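Local atomic coordinates of adenylation domain (Streptomyces sp., PDB entry 5N9X), a protein that belongs to the AMP-binding (ANL) family of adenylation domains and holds ATP and threonine. Residues P342-R347 with L364-P369; E384-G389 with P398-H403. All blocks are in the same frame, centred on the assembly; numbering follows the deposited sequence.

Overall arrangement
Contacts 1 and 2 lie in one mixed sheet, their centres about 10 Å apart. Strand 362-367 of contact 1 is the neighbour of strand 400-410 of contact 2, and Leu-366 with Tyr-402 joins them through the backbone. Contact 1 is partly buried. Contact 2 is a surface contact, further from the centre of the chain. Both rest on antiparallel backbone hydrogen bonds. Contact 1 adds a guanidinium beside an indole. Contact 2 adds a threonine-histidine hydrogen bond, an aromatic pair and a bridging water. The rings of Trp-365 and His-403 stack across the boundary between the two contacts.

Contact 1. Residues P342-R347 with L364-P369; sequences PGFTHR and LWLAGP
Strands 345-347 and 364-367 run antiparallel, with their axes 4.7 Å apart at an angle of 157°. Thr-345 and Ala-367 form a hydrogen-bonded pair. Ala-367 N gives a nearly straight bond to Thr-345 O at 2.8 Å, in the carbonyl plane. Thr-345 N returns one to Ala-367 O, from above that carbonyl's plane. Arg-347 and Trp-365 form the second hydrogen-bonded pair. Trp-365 N binds Arg-347 O at 2.9 Å, while the return bond from Arg-347 N to Trp-365 O is longer, 3.2 Å.

The side chain of Arg-347 lies alongside that of Trp-365. Its CB rests 4.0 Å from Trp-365 CB. CG is anti to the carbonyl carbon, beside the backbone N, and the chain then runs on through CD before bending at chi3 (77°). NE forms a salt bridge with Asp-355 OD1, and NH2 bonds to Gly-353 O. NH1 comes back to the indole, 3.3 Å from Trp-365 CZ3. The guanidinium presents its edge there, with its plane 85° from that of the ring. The outside partners fix the tip while NH1 stays beside the indole.

Leu-366 and His-346 point to the other face. His-346 CB meets Leu-366 CD2, and His-346 CD2 meets Leu-364 CD1. Beyond the strand pair, Phe-344 crosses Leu-366 obliquely, its CD1 being 4.1 Å from Leu-366 CB. At Gly-368 a CB would run into Gly-343 O, and the backbone angles there would also press it against the carbonyl O of Ala-367.

The side chain of Leu-364 is about 8 Å from the bound ATP. Strand 362-367 lies between strands 345-349 and 400-410 in the sheet. On its far side Leu-364 reaches Val-408, and the ring of Trp-365 stacks on His-403.

Contact 2. Residues E384-G389 with P398-H403; sequences ERFTTG and PPRYYH
A beta hairpin made by strands 386-388 and 400-410 holds this contact, at the point where helix 379-385 passes directly into the first strand. Thr-387 and Tyr-401 are its hydrogen-bonded pair. Tyr-401 N lies 2.7 Å from Thr-387 O, nearly along the C=O axis, and Thr-387 N bonds back to Tyr-401 O. At the helix end, Arg-385 O takes a third bond from His-403 N at 2.7 Å.

Thr-387 OG1 sits between its own backbone N and carbonyl carbon (chi1 52°). From there it meets the edge of the His-403 imidazole, 2.6 Å from NE2, in a hydrogen bond. Arg-385 O lies over one face of the His-403 ring.

This hairpin borders the rest of the mixed sheet through strand 400-410. It also lies near the ligands: the side chain of Arg-385 is about 5 Å from the bound ATP, and that of Tyr-402 about 5 Å from a magnesium ion. On the Phe-386 and Tyr-402 face, Tyr-402 CD1 lies over one face of the Phe-386 ring, 3.5 Å from CZ. The two ring planes are 48° apart. The extended Arg-400 chain brings NH2 to 3.4 Å from Phe-386 CD2, with guanidinium and ring planes only 12° apart. Arg-400 NH1 bonds to Ser-372 O. Tyr-402 OH and Arg-385 NH1 both bond to Tyr-375 OH. Near the unmodelled connection between the strands, one water accepts from Gly-389 N and donates to Pro-399 O.

Contact 1. Residues P342-R347 with L364-P369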
ATOM      1  N   PRO A 342     -15.801  -9.776  -3.127  1.00 20.47           N
ATOM      2  CA  PRO A 342     -17.199  -9.838  -3.577  1.00 25.12           C
ATOM      3  C   PRO A 342     -17.601  -8.774  -4.601  1.00 24.41           C
ATOM      4  O   PRO A 342     -18.296  -9.106  -5.561  1.00 37.15           O
ATOM      5  CB  PRO A 342     -17.984  -9.674  -2.269  1.00 14.64           C
ATOM      6  CG  PRO A 342     -17.143 -10.424  -1.289  1.00 14.32           C
ATOM      7  CD  PRO A 342     -15.676 -10.286  -1.750  1.00 14.36           C
ATOM      8  N   GLY A 343     -17.182  -7.533  -4.454  1.00 19.98           N
ATOM      9  CA  GLY A 343     -17.627  -6.565  -5.465  1.00 33.02           C
ATOM     10  C   GLY A 343     -17.153  -6.785  -6.911  1.00 22.00           C
ATOM     11  O   GLY A 343     -17.779  -6.319  -7.865  1.00 18.49           O
ATOM     12  N   PHE A 344     -16.034  -7.488  -7.063  1.00 18.52           N
ATOM     13  CA  PHE A 344     -15.336  -7.610  -8.339  1.00 18.98           C
ATOM     14  C   PHE A 344     -15.814  -8.674  -9.298  1.00 20.89           C
ATOM     15  O   PHE A 344     -16.119  -9.804  -8.904  1.00 21.04           O
ATOM     16  CB  PHE A 344     -13.853  -7.887  -8.092  1.00 15.48           C
ATOM     17  CG  PHE A 344     -13.147  -6.770  -7.431  1.00 17.79           C
ATOM     18  CD1 PHE A 344     -12.655  -5.721  -8.197  1.00 13.92           C
ATOM     19  CD2 PHE A 344     -12.951  -6.761  -6.049  1.00 12.09           C
ATOM     20  CE1 PHE A 344     -11.991  -4.668  -7.599  1.00 20.64           C
ATOM     21  CE2 PHE A 344     -12.286  -5.709  -5.446  1.00 14.26           C
ATOM     22  CZ  PHE A 344     -11.805  -4.662  -6.220  1.00 13.96           C
ATOM     23  N   THR A 345     -15.807  -8.325 -10.576  1.00 20.17           N
ATOM     24  CA  THR A 345     -15.702  -9.355 -11.603  1.00 25.97           C
ATOM     25  C   THR A 345     -14.326  -9.186 -12.250  1.00 19.84           C
ATOM     26  O   THR A 345     -13.727  -8.114 -12.184  1.00 26.74           O
ATOM     27  CB  THR A 345     -16.830  -9.287 -12.646  1.00 15.32           C
ATOM     28  OG1 THR A 345     -16.670  -8.121 -13.450  1.00 30.02           O
ATOM     29  CG2 THR A 345     -18.157  -9.239 -11.971  1.00 14.98           C
ATOM     30  N   HIS A 346     -13.819 -10.247 -12.864  1.00 22.72           N
ATOM     31  CA  HIS A 346     -12.460 -10.236 -13.391  1.00 20.34           C
ATOM     32  C   HIS A 346     -12.286 -11.098 -14.633  1.00 18.67           C
ATOM     33  O   HIS A 346     -13.150 -11.895 -14.977  1.00 23.48           O
ATOM     34  CB  HIS A 346     -11.488 -10.703 -12.307  1.00 21.51           C
ATOM     35  CG  HIS A 346     -11.534 -12.180 -12.053  1.00 29.33           C
ATOM     36  ND1 HIS A 346     -12.608 -12.795 -11.440  1.00 25.21           N
ATOM     37  CD2 HIS A 346     -10.639 -13.162 -12.317  1.00 19.21           C
ATOM     38  CE1 HIS A 346     -12.371 -14.090 -11.339  1.00 20.41           C
ATOM     39  NE2 HIS A 346     -11.185 -14.339 -11.864  1.00 22.58           N
ATOM     40  N   ARG A 347     -11.146 -10.913 -15.291  1.00 25.39           N
ATOM     41  CA  ARG A 347     -10.733 -11.678 -16.457  1.00 24.52           C
ATOM     42  C   ARG A 347      -9.252 -12.005 -16.259  1.00 19.37           C
ATOM     43  O   ARG A 347      -8.535 -11.261 -15.595  1.00 22.27           O
ATOM     44  CB  ARG A 347     -10.953 -10.874 -17.760  1.00 20.96           C
ATOM     45  CG  ARG A 347     -12.392 -10.832 -18.299  1.00 19.43           C
ATOM     46  CD  ARG A 347     -12.469 -10.184 -19.698  1.00 22.99           C
ATOM     47  NE  ARG A 347     -12.018 -11.076 -20.781  1.00 29.48           N
ATOM     48  CZ  ARG A 347     -11.281 -10.709 -21.836  1.00 21.31           C
ATOM     49  NH1 ARG A 347     -10.887  -9.457 -21.992  1.00 19.05           N
ATOM     50  NH2 ARG A 347     -10.933 -11.613 -22.740  1.00 26.92           N
ATOM     51  N   LEU A 364      -4.350  -9.982 -15.286  1.00 18.61           N
ATOM     52  CA  LEU A 364      -5.581  -9.818 -14.525  1.00 19.94           C
ATOM     53  C   LEU A 364      -6.230  -8.476 -14.833  1.00 19.65           C
ATOM     54  O   LEU A 364      -5.561  -7.437 -14.819  1.00 18.29           O
ATOM     55  CB  LEU A 364      -5.327  -9.951 -13.028  1.00 22.44           C
ATOM     56  CG  LEU A 364      -6.461  -9.580 -12.078  1.00 17.52           C
ATOM     57  CD1 LEU A 364      -7.431 -10.732 -11.928  1.00 18.78           C
ATOM     58  CD2 LEU A 364      -5.878  -9.237 -10.738  1.00 19.57           C
ATOM     59  N   TRP A 365      -7.525  -8.540 -15.153  1.00 20.79           N
ATOM     60  CA  TRP A 365      -8.390  -7.382 -15.362  1.00 21.45           C
ATOM     61  C   TRP A 365      -9.428  -7.380 -14.239  1.00 25.58           C
ATOM     62  O   TRP A 365      -9.839  -8.459 -13.789  1.00 20.96           O
ATOM     63  CB  TRP A 365      -9.083  -7.437 -16.735  1.00 19.93           C
ATOM     64  CG  TRP A 365      -8.174  -7.168 -17.916  1.00 25.09           C
ATOM     65  CD1 TRP A 365      -6.809  -7.168 -17.917  1.00 25.68           C
ATOM     66  CD2 TRP A 365      -8.574  -6.872 -19.273  1.00 34.19           C
ATOM     67  NE1 TRP A 365      -6.334  -6.897 -19.179  1.00 25.49           N
ATOM     68  CE2 TRP A 365      -7.392  -6.710 -20.029  1.00 24.98           C
ATOM     69  CE3 TRP A 365      -9.816  -6.727 -19.917  1.00 23.38           C
ATOM     70  CZ2 TRP A 365      -7.414  -6.415 -21.404  1.00 25.85           C
ATOM     71  CZ3 TRP A 365      -9.833  -6.434 -21.280  1.00 23.61           C
ATOM     72  CH2 TRP A 365      -8.638  -6.283 -22.006  1.00 24.03           C
ATOM     73  N   LEU A 366      -9.835  -6.190 -13.779  1.00 23.12           N
ATOM     74  CA  LEU A 366     -10.782  -6.065 -12.659  1.00 19.30           C
ATOM     75  C   LEU A 366     -11.893  -5.021 -12.910  1.00 21.27           C
ATOM     76  O   LEU A 366     -11.632  -3.887 -13.315  1.00 16.49           O
ATOM     77  CB  LEU A 366     -10.041  -5.715 -11.354  1.00 14.18           C
ATOM     78  CG  LEU A 366      -8.963  -6.646 -10.779  1.00 20.55           C
ATOM     79  CD1 LEU A 366      -8.206  -5.980  -9.633  1.00 14.57           C
ATOM     80  CD2 LEU A 366      -9.568  -7.977 -10.299  1.00 17.15           C
ATOM     81  N   ALA A 367     -13.134  -5.421 -12.655  1.00 20.67           N
ATOM     82  CA  ALA A 367     -14.273  -4.518 -12.758  1.00 17.10           C
ATOM     83  C   ALA A 367     -15.065  -4.519 -11.459  1.00 16.34           C
ATOM     84  O   ALA A 367     -15.084  -5.529 -10.745  1.00 16.45           O
ATOM     85  CB  ALA A 367     -15.159  -4.919 -13.900  1.00 20.01           C
ATOM     86  N   GLY A 368     -15.747  -3.412 -11.170  1.00 13.79           N
ATOM     87  CA  GLY A 368     -16.584  -3.328  -9.981  1.00 12.92           C
ATOM     88  C   GLY A 368     -16.580  -1.954  -9.316  1.00 11.38           C
ATOM     89  O   GLY A 368     -15.908  -1.033  -9.777  1.00 11.84           O
ATOM     90  N   PRO A 369     -17.317  -1.817  -8.204  1.00 14.46           N
ATOM     91  CA  PRO A 369     -17.477  -0.521  -7.520  1.00 10.50           C
ATOM     92  C   PRO A 369     -16.225  -0.004  -6.791  1.00 14.30           C
ATOM     93  O   PRO A 369     -16.230   1.158  -6.386  1.00 14.46           O
ATOM     94  CB  PRO A 369     -18.606  -0.802  -6.527  1.00 15.25           C
ATOM     95  CG  PRO A 369     -18.474  -2.281  -6.225  1.00 11.68           C
ATOM     96  CD  PRO A 369     -18.048  -2.905  -7.525  1.00  9.61           C
TER

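Contact 2. Residues E384-G389 with P398-H403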
ATOM      1  N   GLU A 384      -5.833   3.632 -21.899  1.00 22.07           N
ATOM      2  CA  GLU A 384      -5.237   2.312 -22.080  1.00 24.34           C
ATOM      3  C   GLU A 384      -5.577   1.285 -21.012  1.00 31.61           C
ATOM      4  O   GLU A 384      -5.802   0.116 -21.330  1.00 37.31           O
ATOM      5  CB  GLU A 384      -3.717   2.417 -22.152  1.00 24.69           C
ATOM      6  CG  GLU A 384      -3.191   3.160 -23.333  1.00 29.26           C
ATOM      7  CD  GLU A 384      -1.750   3.573 -23.129  1.00 44.34           C
ATOM      8  OE1 GLU A 384      -1.286   4.511 -23.826  1.00 40.63           O
ATOM      9  OE2 GLU A 384      -1.099   2.976 -22.234  1.00 43.44           O
ATOM     10  N   ARG A 385      -5.593   1.711 -19.752  1.00 26.42           N
ATOM     11  CA  ARG A 385      -5.669   0.780 -18.633  1.00 21.77           C
ATOM     12  C   ARG A 385      -7.067   0.618 -18.033  1.00 19.56           C
ATOM     13  O   ARG A 385      -7.308  -0.302 -17.257  1.00 19.60           O
ATOM     14  CB  ARG A 385      -4.679   1.215 -17.553  1.00 22.92           C
ATOM     15  CG  ARG A 385      -3.233   1.076 -17.957  1.00 24.83           C
ATOM     16  CD  ARG A 385      -2.359   1.410 -16.781  1.00 32.59           C
ATOM     17  NE  ARG A 385      -0.942   1.216 -17.059  1.00 41.23           N
ATOM     18  CZ  ARG A 385       0.022   1.478 -16.177  1.00 43.99           C
ATOM     19  NH1 ARG A 385      -0.288   1.924 -14.967  1.00 32.75           N
ATOM     20  NH2 ARG A 385       1.295   1.272 -16.495  1.00 43.45           N
ATOM     21  N   PHE A 386      -7.974   1.518 -18.392  1.00 23.04           N
ATOM     22  CA  PHE A 386      -9.382   1.414 -18.006  1.00 26.73           C
ATOM     23  C   PHE A 386     -10.214   1.326 -19.278  1.00 26.19           C
ATOM     24  O   PHE A 386     -10.367   2.342 -19.970  1.00 28.79           O
ATOM     25  CB  PHE A 386      -9.849   2.634 -17.184  1.00 21.82           C
ATOM     26  CG  PHE A 386      -9.102   2.850 -15.894  1.00 21.67           C
ATOM     27  CD1 PHE A 386      -7.873   3.493 -15.888  1.00 21.91           C
ATOM     28  CD2 PHE A 386      -9.653   2.451 -14.677  1.00 18.55           C
ATOM     29  CE1 PHE A 386      -7.195   3.717 -14.692  1.00 25.25           C
ATOM     30  CE2 PHE A 386      -8.987   2.673 -13.486  1.00 17.91           C
ATOM     31  CZ  PHE A 386      -7.753   3.302 -13.493  1.00 19.06           C
ATOM     32  N   THR A 387     -10.746   0.143 -19.588  1.00 24.89           N
ATOM     33  CA  THR A 387     -11.460  -0.088 -20.847  1.00 28.76           C
ATOM     34  C   THR A 387     -12.885  -0.605 -20.640  1.00 32.16           C
ATOM     35  O   THR A 387     -13.166  -1.299 -19.661  1.00 33.84           O
ATOM     36  CB  THR A 387     -10.696  -1.085 -21.739  1.00 22.97           C
ATOM     37  OG1 THR A 387     -10.403  -2.278 -20.990  1.00 32.56           O
ATOM     38  CG2 THR A 387      -9.407  -0.478 -22.174  1.00 21.14           C
ATOM     39  N   THR A 388     -13.776  -0.244 -21.564  1.00 35.47           N
ATOM     40  CA  THR A 388     -15.142  -0.777 -21.621  1.00 33.78           C
ATOM     41  C   THR A 388     -15.371  -1.351 -23.015  1.00 43.94           C
ATOM     42  O   THR A 388     -15.082  -0.687 -24.020  1.00 35.46           O
ATOM     43  CB  THR A 388     -16.215   0.301 -21.344  1.00 36.11           C
ATOM     44  OG1 THR A 388     -15.849   1.082 -20.198  1.00 34.96           O
ATOM     45  CG2 THR A 388     -17.587  -0.329 -21.132  1.00 30.54           C
ATOM     46  N   GLY A 389     -15.887  -2.573 -23.090  1.00 40.30           N
ATOM     47  CA  GLY A 389     -16.249  -3.141 -24.380  1.00 49.75           C
ATOM     48  C   GLY A 389     -17.315  -2.321 -25.100  1.00 51.48           C
ATOM     49  O   GLY A 389     -17.709  -1.254 -24.635  1.00 43.46           O
ATOM     50  N   PRO A 398     -21.439  -3.846 -20.791  1.00 45.09           N
ATOM     51  CA  PRO A 398     -20.097  -4.399 -20.557  1.00 39.10           C
ATOM     52  C   PRO A 398     -19.404  -3.783 -19.334  1.00 38.42           C
ATOM     53  O   PRO A 398     -19.572  -2.593 -19.055  1.00 28.51           O
ATOM     54  CB  PRO A 398     -19.349  -4.041 -21.845  1.00 35.37           C
ATOM     55  CG  PRO A 398     -19.970  -2.750 -22.276  1.00 34.49           C
ATOM     56  CD  PRO A 398     -21.424  -2.773 -21.802  1.00 36.02           C
ATOM     57  N   PRO A 399     -18.620  -4.588 -18.601  1.00 45.00           N
ATOM     58  CA  PRO A 399     -17.989  -3.975 -17.433  1.00 35.07           C
ATOM     59  C   PRO A 399     -16.851  -3.043 -17.834  1.00 33.00           C
ATOM     60  O   PRO A 399     -16.329  -3.142 -18.949  1.00 29.62           O
ATOM     61  CB  PRO A 399     -17.455  -5.178 -16.641  1.00 28.42           C
ATOM     62  CG  PRO A 399     -17.963  -6.388 -17.330  1.00 33.39           C
ATOM     63  CD  PRO A 399     -18.236  -6.000 -18.745  1.00 30.34           C
ATOM     64  N   ARG A 400     -16.495  -2.141 -16.926  1.00 30.28           N
ATOM     65  CA  ARG A 400     -15.332  -1.280 -17.084  1.00 30.18           C
ATOM     66  C   ARG A 400     -14.154  -1.970 -16.379  1.00 34.21           C
ATOM     67  O   ARG A 400     -14.187  -2.152 -15.158  1.00 32.41           O
ATOM     68  CB  ARG A 400     -15.614   0.106 -16.491  1.00 23.07           C
ATOM     69  CG  ARG A 400     -14.570   1.159 -16.775  1.00 22.23           C
ATOM     70  CD  ARG A 400     -15.058   2.554 -16.418  1.00 19.01           C
ATOM     71  NE  ARG A 400     -13.922   3.441 -16.178  1.00 27.37           N
ATOM     72  CZ  ARG A 400     -13.360   3.645 -14.991  1.00 18.19           C
ATOM     73  NH1 ARG A 400     -13.826   3.052 -13.904  1.00 17.92           N
ATOM     74  NH2 ARG A 400     -12.327   4.462 -14.893  1.00 31.78           N
ATOM     75  N   TYR A 401     -13.141  -2.383 -17.136  1.00 23.26           N
ATOM     76  CA  TYR A 401     -12.065  -3.204 -16.588  1.00 22.74           C
ATOM     77  C   TYR A 401     -10.805  -2.369 -16.349  1.00 23.05           C
ATOM     78  O   TYR A 401     -10.423  -1.594 -17.213  1.00 23.18           O
ATOM     79  CB  TYR A 401     -11.728  -4.366 -17.542  1.00 21.57           C
ATOM     80  CG  TYR A 401     -12.696  -5.527 -17.510  1.00 28.10           C
ATOM     81  CD1 TYR A 401     -12.694  -6.444 -16.449  1.00 29.26           C
ATOM     82  CD2 TYR A 401     -13.600  -5.729 -18.554  1.00 24.88           C
ATOM     83  CE1 TYR A 401     -13.596  -7.513 -16.417  1.00 25.27           C
ATOM     84  CE2 TYR A 401     -14.500  -6.790 -18.539  1.00 22.01           C
ATOM     85  CZ  TYR A 401     -14.494  -7.679 -17.476  1.00 29.83           C
ATOM     86  OH  TYR A 401     -15.387  -8.726 -17.474  1.00 22.47           O
ATOM     87  N   TYR A 402     -10.156  -2.532 -15.197  1.00 21.02           N
ATOM     88  CA  TYR A 402      -8.812  -1.985 -15.015  1.00 19.50           C
ATOM     89  C   TYR A 402      -7.773  -3.066 -15.277  1.00 20.34           C
ATOM     90  O   TYR A 402      -7.828  -4.178 -14.719  1.00 19.31           O
ATOM     91  CB  TYR A 402      -8.587  -1.394 -13.609  1.00 12.11           C
ATOM     92  CG  TYR A 402      -7.126  -1.030 -13.377  1.00 10.09           C
ATOM     93  CD1 TYR A 402      -6.575   0.089 -13.983  1.00 11.94           C
ATOM     94  CD2 TYR A 402      -6.301  -1.817 -12.585  1.00 10.46           C
ATOM     95  CE1 TYR A 402      -5.252   0.430 -13.805  1.00 11.39           C
ATOM     96  CE2 TYR A 402      -4.967  -1.485 -12.387  1.00 11.42           C
ATOM     97  CZ  TYR A 402      -4.452  -0.352 -13.003  1.00 13.98           C
ATOM     98  OH  TYR A 402      -3.143   0.020 -12.826  1.00 12.49           O
ATOM     99  N   HIS A 403      -6.815  -2.730 -16.121  1.00 16.98           N
ATOM    100  CA  HIS A 403      -5.778  -3.675 -16.474  1.00 18.03           C
ATOM    101  C   HIS A 403      -4.649  -3.526 -15.466  1.00 19.26           C
ATOM    102  O   HIS A 403      -3.986  -2.499 -15.418  1.00 17.92           O
ATOM    103  CB  HIS A 403      -5.299  -3.443 -17.913  1.00 26.07           C
ATOM    104  CG  HIS A 403      -6.409  -3.405 -18.929  1.00 31.45           C
ATOM    105  ND1 HIS A 403      -6.185  -3.139 -20.263  1.00 34.36           N
ATOM    106  CD2 HIS A 403      -7.740  -3.606 -18.808  1.00 31.09           C
ATOM    107  CE1 HIS A 403      -7.333  -3.176 -20.919  1.00 25.66           C
ATOM    108  NE2 HIS A 403      -8.292  -3.452 -20.062  1.00 32.80           N
TER
HETATM  109  O   HOH W   1     -15.887  -4.671 -21.411  1.00 30.40           O